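Local coordinates for E2A dna-binding protein (PDB 2WB0), which binds single-stranded DNA and takes part in the elongation phase of adenovirus strand-displacement replication, unwinding the template without ATP by forming multimers, at residues G94-L99 with P327-S332. Residues are numbered along the deposited sequence; the frame is centred on the assembly and turned at random.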
ATOM      1  N   GLY A  94      -9.212   2.669   0.658  1.00 13.81           N
ATOM      2  CA  GLY A  94      -8.031   3.535   0.816  1.00 12.84           C
ATOM      3  C   GLY A  94      -6.908   3.074  -0.090  1.00 13.99           C
ATOM      4  O   GLY A  94      -5.736   3.297   0.226  1.00 14.93           O
ATOM      5  N   CYS A  95      -7.251   2.371  -1.182  1.00 14.40           N
ATOM      6  CA  CYS A  95      -6.282   1.779  -2.086  1.00 14.64           C
ATOM      7  C   CYS A  95      -6.666   2.152  -3.521  1.00 15.47           C
ATOM      8  O   CYS A  95      -7.749   2.762  -3.744  1.00 16.87           O
ATOM      9  CB  CYS A  95      -6.309   0.240  -2.015  1.00 15.06           C
ATOM     10  SG  CYS A  95      -5.811  -0.506  -0.506  1.00 13.88           S
ATOM     11  N   ALA A  96      -5.773   1.827  -4.471  1.00 13.60           N
ATOM     12  CA  ALA A  96      -5.964   2.002  -5.938  1.00 13.87           C
ATOM     13  C   ALA A  96      -5.194   0.880  -6.663  1.00 15.10           C
ATOM     14  O   ALA A  96      -4.414   0.151  -6.056  1.00 14.88           O
ATOM     15  CB  ALA A  96      -5.534   3.435  -6.476  1.00 14.31           C
ATOM     16  N   LEU A  97      -5.499   0.709  -7.942  1.00 14.32           N
ATOM     17  CA  LEU A  97      -4.876  -0.237  -8.785  1.00 15.25           C
ATOM     18  C   LEU A  97      -4.010   0.587  -9.709  1.00 15.65           C
ATOM     19  O   LEU A  97      -4.575   1.364 -10.533  1.00 14.45           O
ATOM     20  CB  LEU A  97      -5.948  -0.869  -9.646  1.00 17.32           C
ATOM     21  CG  LEU A  97      -6.635  -2.087  -9.038  1.00 21.32           C
ATOM     22  CD1 LEU A  97      -6.459  -2.546  -7.511  1.00 18.66           C
ATOM     23  CD2 LEU A  97      -7.982  -2.455  -9.676  1.00 20.08           C
ATOM     24  N   TRP A  98      -2.670   0.356  -9.634  1.00 14.33           N
ATOM     25  CA  TRP A  98      -1.742   1.098 -10.450  1.00 15.77           C
ATOM     26  C   TRP A  98      -1.211   0.188 -11.573  1.00 16.68           C
ATOM     27  O   TRP A  98      -0.638  -0.844 -11.298  1.00 15.63           O
ATOM     28  CB  TRP A  98      -0.618   1.664  -9.584  1.00 14.95           C
ATOM     29  CG  TRP A  98       0.565   2.237 -10.357  1.00 15.91           C
ATOM     30  CD1 TRP A  98       0.549   2.979 -11.533  1.00 19.07           C
ATOM     31  CD2 TRP A  98       1.925   2.192  -9.925  1.00 13.87           C
ATOM     32  NE1 TRP A  98       1.840   3.337 -11.873  1.00 15.93           N
ATOM     33  CE2 TRP A  98       2.703   2.876 -10.898  1.00 14.55           C
ATOM     34  CE3 TRP A  98       2.563   1.588  -8.822  1.00 13.04           C
ATOM     35  CZ2 TRP A  98       4.100   2.913 -10.847  1.00 13.31           C
ATOM     36  CZ3 TRP A  98       3.974   1.652  -8.739  1.00 12.83           C
ATOM     37  CH2 TRP A  98       4.718   2.336  -9.751  1.00 16.42           C
ATOM     38  N   LEU A  99      -1.423   0.581 -12.839  1.00 15.81           N
ATOM     39  CA  LEU A  99      -0.942  -0.200 -13.979  1.00 16.11           C
ATOM     40  C   LEU A  99       0.484   0.215 -14.096  1.00 16.32           C
ATOM     41  O   LEU A  99       0.789   1.222 -14.766  1.00 15.75           O
ATOM     42  CB  LEU A  99      -1.707   0.183 -15.273  1.00 16.87           C
ATOM     43  CG  LEU A  99      -1.193  -0.528 -16.564  1.00 24.21           C
ATOM     44  CD1 LEU A  99      -1.370  -2.004 -16.411  1.00 24.38           C
ATOM     45  CD2 LEU A  99      -2.052  -0.013 -17.777  1.00 29.24           C
ATOM     46  N   PRO A 327     -10.460   1.729  -7.001  1.00 17.42           N
ATOM     47  CA  PRO A 327     -10.319   2.700  -8.092  1.00 19.15           C
ATOM     48  C   PRO A 327      -8.990   2.546  -8.829  1.00 21.41           C
ATOM     49  O   PRO A 327      -7.930   2.343  -8.189  1.00 20.08           O
ATOM     50  CB  PRO A 327     -10.284   4.046  -7.385  1.00 18.83           C
ATOM     51  CG  PRO A 327     -10.680   3.825  -6.043  1.00 16.52           C
ATOM     52  CD  PRO A 327     -10.734   2.394  -5.708  1.00 18.51           C
ATOM     53  N   GLU A 328      -9.043   2.670 -10.148  1.00 21.30           N
ATOM     54  CA  GLU A 328      -7.828   2.609 -10.930  1.00 23.45           C
ATOM     55  C   GLU A 328      -7.057   3.862 -10.604  1.00 22.83           C
ATOM     56  O   GLU A 328      -7.640   4.924 -10.508  1.00 22.76           O
ATOM     57  CB  GLU A 328      -8.147   2.550 -12.429  1.00 25.75           C
ATOM     58  CG  GLU A 328      -7.854   1.217 -13.037  1.00 32.63           C
ATOM     59  CD  GLU A 328      -6.645   1.280 -14.003  1.00 42.68           C
ATOM     60  OE1 GLU A 328      -5.432   1.469 -13.438  1.00 39.60           O
ATOM     61  OE2 GLU A 328      -6.797   1.127 -15.231  1.00 38.54           O
ATOM     62  N   PHE A 329      -5.743   3.752 -10.394  1.00 19.97           N
ATOM     63  CA  PHE A 329      -4.953   4.922 -10.096  1.00 18.38           C
ATOM     64  C   PHE A 329      -4.766   5.780 -11.337  1.00 17.84           C
ATOM     65  O   PHE A 329      -4.480   5.280 -12.436  1.00 18.12           O
ATOM     66  CB  PHE A 329      -3.544   4.528  -9.606  1.00 16.62           C
ATOM     67  CG  PHE A 329      -2.695   5.712  -9.237  1.00 17.92           C
ATOM     68  CD1 PHE A 329      -2.944   6.393  -8.053  1.00 20.07           C
ATOM     69  CD2 PHE A 329      -1.647   6.150 -10.060  1.00 12.46           C
ATOM     70  CE1 PHE A 329      -2.177   7.486  -7.691  1.00 17.32           C
ATOM     71  CE2 PHE A 329      -0.895   7.227  -9.722  1.00 15.60           C
ATOM     72  CZ  PHE A 329      -1.112   7.886  -8.474  1.00 16.55           C
ATOM     73  N   LYS A 330      -4.919   7.067 -11.153  1.00 18.41           N
ATOM     74  CA  LYS A 330      -4.652   8.072 -12.222  1.00 21.44           C
ATOM     75  C   LYS A 330      -3.805   9.152 -11.613  1.00 20.16           C
ATOM     76  O   LYS A 330      -4.155   9.632 -10.521  1.00 20.27           O
ATOM     77  CB  LYS A 330      -6.002   8.738 -12.632  1.00 22.88           C
ATOM     78  CG  LYS A 330      -7.042   7.749 -13.175  1.00 29.25           C
ATOM     79  CD  LYS A 330      -8.547   8.258 -12.948  1.00 42.28           C
ATOM     80  CE  LYS A 330      -9.244   8.666 -14.253  1.00 46.96           C
ATOM     81  NZ  LYS A 330     -10.756   8.725 -14.116  1.00 49.38           N
ATOM     82  N   TRP A 331      -2.747   9.601 -12.302  1.00 19.96           N
ATOM     83  CA  TRP A 331      -1.894  10.629 -11.707  1.00 20.09           C
ATOM     84  C   TRP A 331      -2.710  11.918 -11.629  1.00 21.63           C
ATOM     85  O   TRP A 331      -3.431  12.232 -12.575  1.00 19.57           O
ATOM     86  CB  TRP A 331      -0.605  10.895 -12.545  1.00 18.53           C
ATOM     87  CG  TRP A 331       0.114  12.051 -11.918  1.00 20.65           C
ATOM     88  CD1 TRP A 331       0.218  13.352 -12.369  1.00 22.19           C
ATOM     89  CD2 TRP A 331       0.768  12.007 -10.644  1.00 20.21           C
ATOM     90  NE1 TRP A 331       0.883  14.119 -11.418  1.00 21.25           N
ATOM     91  CE2 TRP A 331       1.231  13.299 -10.359  1.00 20.66           C
ATOM     92  CE3 TRP A 331       0.958  10.984  -9.689  1.00 20.35           C
ATOM     93  CZ2 TRP A 331       1.899  13.599  -9.174  1.00 20.68           C
ATOM     94  CZ3 TRP A 331       1.662  11.303  -8.482  1.00 17.29           C
ATOM     95  CH2 TRP A 331       2.088  12.601  -8.258  1.00 17.00           C
ATOM     96  N   SER A 332      -2.616  12.651 -10.531  1.00 21.35           N
ATOM     97  CA  SER A 332      -3.196  13.973 -10.483  1.00 24.31           C
ATOM     98  C   SER A 332      -2.446  14.753  -9.448  1.00 24.28           C
ATOM     99  O   SER A 332      -1.661  14.184  -8.690  1.00 22.78           O
ATOM    100  CB  SER A 332      -4.697  13.911 -10.144  1.00 25.43           C
ATOM    101  OG  SER A 332      -4.911  13.636  -8.792  1.00 27.53           O
TER
HETATM  102  O   HOH W   1      -2.775   3.123 -13.294  1.00 19.85           O
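L97 and E328 form a single parallel beta bridge, in which both backbone polar groups of L97 are engaged by the residues flanking E328. L97 N donates to P327 O at 2.9 Å, and F329 N donates to L97 O at 2.7 Å. The second bond is straight at the hydrogen (180°), although its donor stands above the plane of the L97 carbonyl.

F329 carries most of the apolar contact. Its CB lies 3.5 Å from L97 O and rests against the methyl of A96 and CB of W98. CG lies anti to the backbone N (chi1 -178°), and from there the ring extends alongside the W98 side chain, both pointing the same way. The CD1 side of the ring has the A96 methyl at its edge, near the ring plane, while CD2 comes to 4.1 Å from W98 CD1. The two aromatics form an offset edge-to-face pair, with the edge of F329 toward the five-membered ring of W98 and their planes at 69°. The F329 ring also meets that of H335.

Along its other edge, strand 95-99 pairs antiparallel with strand 216-220, through A96 with M219 and W98 with L217, so 327-332 continues that small sheet by one short link. The W98 side chain is about 8 Å from the zinc ion bound by C111, H113, C166 and C182, and W331 packs on H113 and C182.

The E328 side chain starts with CB directed away from the strand. Its CG is 4.1 Å from L97 O, and a bend at chi2 places CD 4.0 Å from L97 O. Beyond it, OE1 lies 3.0 Å from L97 O, an acceptor-acceptor approach without a hydrogen bond. A water accepts from L99 N and donates to both E328 OE1 and F329 O. Proximity to the L97 carbonyl would tend to disfavour a negative charge on E328, whereas the donating water would partly offset that repulsion.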